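Murein peptide amidase A (Escherichia coli O157:H7, PDB 5HXD) probably hydrolyses, as a zinc-dependent enzyme of the M14 peptidase family, the gamma-D-glutamyl-diaminopimelate amide bond of murein tripeptide during breakdown of cell-wall peptides. Local coordinates at residues Gln143-Arg147 with Ile148-Trp152; Ser169-Gly172 with Glu173-Gln177. All coordinates share one frame; numbering follows the deposited sequence.

Contact 1 (Gln143-Arg147 with Ile148-Trp152); sequences QLIHR and IQPAW
The branches of I148 lie round the carbonyl oxygen of L144, four residues earlier, as helix 136-148 runs out and the chain turns toward strand 153-157 in the alpha/beta fold of the M14 peptidases. The turn illustrates how a helix C-terminus can pass from regular hydrogen bonding to side-chain packing. The last well-formed helical bond runs from I148 N to L144 O over 3.0 Å. I148 CG1 is turned between its own backbone N and carbonyl carbon (chi1 67°) and lies 3.2 Å from L144 O; CB and CG2 lie round the same oxygen. Away from this turn, the side chain meets W31 and H74.

R147 adds little packing here beyond that of a covalent neighbour of I148; its chain bends at chi3 and the guanidinium leads away, with W31 touching the side chain. The Q149 side chain passes the carbonyl of H146, its CG 3.3 Å from H146 O.

The carbonyl oxygen of I145 comes next. It takes a weak bond from Q149 N, 3.2 Å long and bent to 131°. Q149 is also the first residue to leave helical backbone angles, and its phi is positive. P150 CD also lies by I145 O, 3.4 Å away. F195, W198 and L204 close round the I145 side chain from elsewhere in the fold, and within the turn that side chain crosses the proline ring at about a right angle, its CG2 branch touching P150 CG and packing 3.6 Å from P150 CD.

Contact 2 (Ser169-Gly172 with Glu173-Gln177); sequences SELG and EWLAQ
Four consecutive backbone bonds tie S169, E170, L171 and G172 to E173, W174, L175 and A176 in the first turns of helix 170-178, the helix of a beta-alpha-beta unit whose parallel strands are 162-164 and 183-184. They exemplify i to i+4 pairing at a helix start. W174 N reaches E170 O with an N-H...O angle of 158°, and A176 N bonds to G172 O at 3.1 Å. S169 occupies the N-cap position: its O accepts from E173 N, and its hydroxyl is bonded to D165.

Contacts of side chains with backbone oxygens follow the same spacing. E173 has its CG anti to the carbonyl carbon and beside the backbone N (chi1 -64°), a turn that carries the start of the chain along S169 O, 3.3 Å from E173 CG. L175 likewise holds its CB, CG and CD1 round L171 O.

In the apolar packing, L230 of helix 224-230 touches L171, W174 and L175, while L183 of strand 183-184 meets E173 and A176. The W174 indole carries an edge-to-face stack with W233, and L175 CG sits at the indole edge in the ring plane. L171 bridges W174 and L175 through a single methyl: CD1 is 4.2 Å from L175 CG and approaches the indole obliquely, 4.3 Å from W174 CE3.

In the fold
Contact 1 closes before contact 2 opens, and their centres are 21 Å apart, yet they touch where the indole of W152 packs on L171, with W152 CE2 3.5 Å from L171 CD2. Between them along the chain runs strand 153-157, which ends at H157, a predicted zinc ligand. Neither contact forms part of the predicted site: the side chain of I145 in contact 1 is about 12 Å from that of H157, and the side chain of L175 in contact 2 is about 12 Å from that of H157 and about 11 Å from that of E210, the predicted proton donor/acceptor. H205, in the loop leading to strand 206-210, touches W152 as well as S169.

Contact 1 (Gln143-Arg147 with Ile148-Trp152)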
loop_
_atom_site.group_PDB
_atom_site.type_symbol
_atom_site.label_atom_id
_atom_site.label_comp_id
_atom_site.label_asym_id
_atom_site.label_seq_id
_atom_site.Cartn_x
_atom_site.Cartn_y
_atom_site.Cartn_z
ATOM N N GLN A 143 -12.350 8.364 -17.835
ATOM C CA GLN A 143 -13.123 7.693 -18.869
ATOM C C GLN A 143 -14.050 6.622 -18.293
ATOM O O GLN A 143 -15.187 6.450 -18.766
ATOM C CB GLN A 143 -12.199 7.096 -19.929
ATOM C CG GLN A 143 -11.699 8.132 -20.933
ATOM C CD GLN A 143 -12.804 9.112 -21.386
ATOM O OE1 GLN A 143 -13.928 8.702 -21.731
ATOM N NE2 GLN A 143 -12.487 10.415 -21.372
ATOM N N LEU A 144 -13.561 5.911 -17.280
ATOM C CA LEU A 144 -14.373 4.985 -16.502
ATOM C C LEU A 144 -15.651 5.677 -16.019
ATOM O O LEU A 144 -16.754 5.185 -16.249
ATOM C CB LEU A 144 -13.573 4.443 -15.307
ATOM C CG LEU A 144 -14.230 3.444 -14.349
ATOM C CD1 LEU A 144 -14.261 2.047 -14.942
ATOM C CD2 LEU A 144 -13.520 3.439 -13.011
ATOM N N ILE A 145 -15.498 6.832 -15.378
ATOM C CA ILE A 145 -16.637 7.533 -14.791
ATOM C C ILE A 145 -17.588 8.105 -15.869
ATOM O O ILE A 145 -18.760 8.341 -15.594
ATOM C CB ILE A 145 -16.144 8.646 -13.807
ATOM C CG1 ILE A 145 -15.249 8.014 -12.742
ATOM C CG2 ILE A 145 -17.306 9.350 -13.112
ATOM C CD1 ILE A 145 -14.725 8.974 -11.691
ATOM N N HIS A 146 -17.097 8.291 -17.096
ATOM C CA HIS A 146 -17.961 8.668 -18.224
ATOM C C HIS A 146 -18.731 7.462 -18.735
ATOM O O HIS A 146 -19.941 7.535 -18.937
ATOM C CB HIS A 146 -17.158 9.285 -19.368
ATOM C CG HIS A 146 -16.975 10.772 -19.254
ATOM N ND1 HIS A 146 -15.785 11.344 -18.882
ATOM C CD2 HIS A 146 -17.845 11.789 -19.466
ATOM C CE1 HIS A 146 -15.921 12.667 -18.868
ATOM N NE2 HIS A 146 -17.156 12.955 -19.216
ATOM N N ARG A 147 -18.031 6.350 -18.932
ATOM C CA ARG A 147 -18.655 5.098 -19.367
ATOM C C ARG A 147 -19.811 4.674 -18.431
ATOM O O ARG A 147 -20.941 4.448 -18.889
ATOM C CB ARG A 147 -17.597 3.987 -19.451
ATOM C CG ARG A 147 -18.076 2.642 -20.042
ATOM C CD ARG A 147 -17.149 1.460 -19.636
ATOM N NE ARG A 147 -15.736 1.767 -19.863
ATOM C CZ ARG A 147 -14.726 1.168 -19.224
ATOM N NH1 ARG A 147 -14.999 0.234 -18.317
ATOM N NH2 ARG A 147 -13.447 1.498 -19.474
ATOM N N ILE A 148 -19.533 4.597 -17.125
ATOM C CA ILE A 148 -20.485 4.010 -16.178
ATOM C C ILE A 148 -21.531 4.980 -15.626
ATOM O O ILE A 148 -22.585 4.533 -15.152
ATOM C CB ILE A 148 -19.762 3.369 -14.963
ATOM C CG1 ILE A 148 -19.072 4.441 -14.118
ATOM C CG2 ILE A 148 -18.784 2.304 -15.415
ATOM C CD1 ILE A 148 -19.038 4.111 -12.663
ATOM N N GLN A 149 -21.234 6.282 -15.678
ATOM C CA GLN A 149 -22.088 7.357 -15.130
ATOM C C GLN A 149 -22.640 7.084 -13.722
ATOM O O GLN A 149 -23.849 6.856 -13.549
ATOM C CB GLN A 149 -23.272 7.632 -16.059
ATOM C CG GLN A 149 -22.924 7.945 -17.496
ATOM C CD GLN A 149 -24.132 7.779 -18.414
ATOM O OE1 GLN A 149 -25.223 7.392 -17.967
ATOM N NE2 GLN A 149 -23.946 8.067 -19.696
ATOM N N PRO A 150 -21.772 7.116 -12.709
ATOM C CA PRO A 150 -22.217 6.759 -11.356
ATOM C C PRO A 150 -23.184 7.768 -10.747
ATOM O O PRO A 150 -23.212 8.916 -11.184
ATOM C CB PRO A 150 -20.909 6.722 -10.558
ATOM C CG PRO A 150 -20.018 7.665 -11.285
ATOM C CD PRO A 150 -20.357 7.506 -12.739
ATOM N N ALA A 151 -23.948 7.339 -9.746
ATOM C CA ALA A 151 -24.837 8.232 -9.009
ATOM C C ALA A 151 -24.047 9.235 -8.169
ATOM O O ALA A 151 -24.494 10.359 -7.926
ATOM C CB ALA A 151 -25.767 7.424 -8.125
ATOM N N TRP A 152 -22.874 8.798 -7.715
ATOM C CA TRP A 152 -21.987 9.593 -6.871
ATOM C C TRP A 152 -20.636 8.888 -6.733
ATOM O O TRP A 152 -20.442 7.793 -7.273
ATOM C CB TRP A 152 -22.616 9.823 -5.502
ATOM C CG TRP A 152 -23.255 8.599 -4.917
ATOM C CD1 TRP A 152 -24.588 8.300 -4.894
ATOM C CD2 TRP A 152 -22.591 7.514 -4.261
ATOM N NE1 TRP A 152 -24.795 7.096 -4.259
ATOM C CE2 TRP A 152 -23.586 6.593 -3.866
ATOM C CE3 TRP A 152 -21.248 7.231 -3.964
ATOM C CZ2 TRP A 152 -23.279 5.414 -3.194
ATOM C CZ3 TRP A 152 -20.949 6.062 -3.303
ATOM C CH2 TRP A 152 -21.955 5.167 -2.923
#

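Contact 2 (Ser169-Gly172 with Glu173-Gln177)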
loop_
_atom_site.group_PDB
_atom_site.type_symbol
_atom_site.label_atom_id
_atom_site.label_comp_id
_atom_site.label_asym_id
_atom_site.label_seq_id
_atom_site.Cartn_x
_atom_site.Cartn_y
_atom_site.Cartn_z
ATOM N N SER A 169 -25.177 16.069 2.464
ATOM C CA SER A 169 -26.343 15.263 2.119
ATOM C C SER A 169 -26.546 14.091 3.079
ATOM O O SER A 169 -25.944 14.043 4.148
ATOM C CB SER A 169 -26.212 14.746 0.693
ATOM O OG SER A 169 -25.059 13.929 0.584
ATOM N N GLU A 170 -27.388 13.141 2.688
ATOM C CA GLU A 170 -27.689 11.990 3.537
ATOM C C GLU A 170 -26.498 11.032 3.683
ATOM O O GLU A 170 -26.131 10.607 4.794
ATOM C CB GLU A 170 -28.896 11.236 2.977
ATOM C CG GLU A 170 -29.327 10.045 3.813
ATOM C CD GLU A 170 -30.521 9.331 3.224
ATOM O OE1 GLU A 170 -31.042 9.816 2.198
ATOM O OE2 GLU A 170 -30.931 8.285 3.777
ATOM N N LEU A 171 -25.916 10.688 2.540
ATOM C CA LEU A 171 -24.779 9.792 2.476
ATOM C C LEU A 171 -23.636 10.377 3.296
ATOM O O LEU A 171 -22.932 9.663 4.012
ATOM C CB LEU A 171 -24.377 9.581 1.018
ATOM C CG LEU A 171 -23.331 8.532 0.671
ATOM C CD1 LEU A 171 -23.523 7.289 1.518
ATOM C CD2 LEU A 171 -23.462 8.203 -0.797
ATOM N N GLY A 172 -23.495 11.695 3.211
ATOM C CA GLY A 172 -22.491 12.413 3.967
ATOM C C GLY A 172 -22.694 12.305 5.465
ATOM O O GLY A 172 -21.723 12.183 6.224
ATOM N N GLU A 173 -23.955 12.352 5.894
ATOM C CA GLU A 173 -24.285 12.224 7.312
ATOM C C GLU A 173 -24.321 10.753 7.726
ATOM O O GLU A 173 -24.029 10.423 8.873
ATOM C CB GLU A 173 -25.614 12.930 7.622
ATOM C CG GLU A 173 -25.515 14.436 7.389
ATOM C CD GLU A 173 -26.758 15.218 7.748
ATOM O OE1 GLU A 173 -27.785 15.107 7.031
ATOM O OE2 GLU A 173 -26.684 15.973 8.742
ATOM N N TRP A 174 -24.659 9.871 6.792
ATOM C CA TRP A 174 -24.511 8.451 7.042
ATOM C C TRP A 174 -23.049 8.124 7.295
ATOM O O TRP A 174 -22.714 7.455 8.275
ATOM C CB TRP A 174 -25.023 7.614 5.874
ATOM C CG TRP A 174 -24.922 6.158 6.185
ATOM C CD1 TRP A 174 -25.851 5.397 6.821
ATOM C CD2 TRP A 174 -23.812 5.289 5.908
ATOM N NE1 TRP A 174 -25.399 4.107 6.955
ATOM C CE2 TRP A 174 -24.148 4.014 6.402
ATOM C CE3 TRP A 174 -22.569 5.465 5.292
ATOM C CZ2 TRP A 174 -23.286 2.916 6.299
ATOM C CZ3 TRP A 174 -21.708 4.369 5.192
ATOM C CH2 TRP A 174 -22.074 3.114 5.690
ATOM N N LEU A 175 -22.183 8.594 6.399
ATOM C CA LEU A 175 -20.753 8.303 6.477
ATOM C C LEU A 175 -20.187 8.812 7.788
ATOM O O LEU A 175 -19.390 8.130 8.439
ATOM C CB LEU A 175 -20.001 8.934 5.292
ATOM C CG LEU A 175 -20.167 8.269 3.918
ATOM C CD1 LEU A 175 -19.693 9.176 2.798
ATOM C CD2 LEU A 175 -19.447 6.929 3.869
ATOM N N ALA A 176 -20.611 10.011 8.179
ATOM C CA ALA A 176 -20.091 10.639 9.388
ATOM C C ALA A 176 -20.421 9.790 10.595
ATOM O O ALA A 176 -19.573 9.559 11.463
ATOM C CB ALA A 176 -20.647 12.036 9.555
ATOM N N GLN A 177 -21.652 9.294 10.622
ATOM C CA GLN A 177 -22.131 8.507 11.743
ATOM C C GLN A 177 -21.538 7.099 11.719
ATOM O O GLN A 177 -20.993 6.638 12.722
ATOM C CB GLN A 177 -23.663 8.460 11.736
ATOM C CG GLN A 177 -24.300 9.062 12.992
ATOM C CD GLN A 177 -25.726 9.569 12.769
ATOM O OE1 GLN A 177 -26.257 9.512 11.657
ATOM N NE2 GLN A 177 -26.350 10.072 13.836
#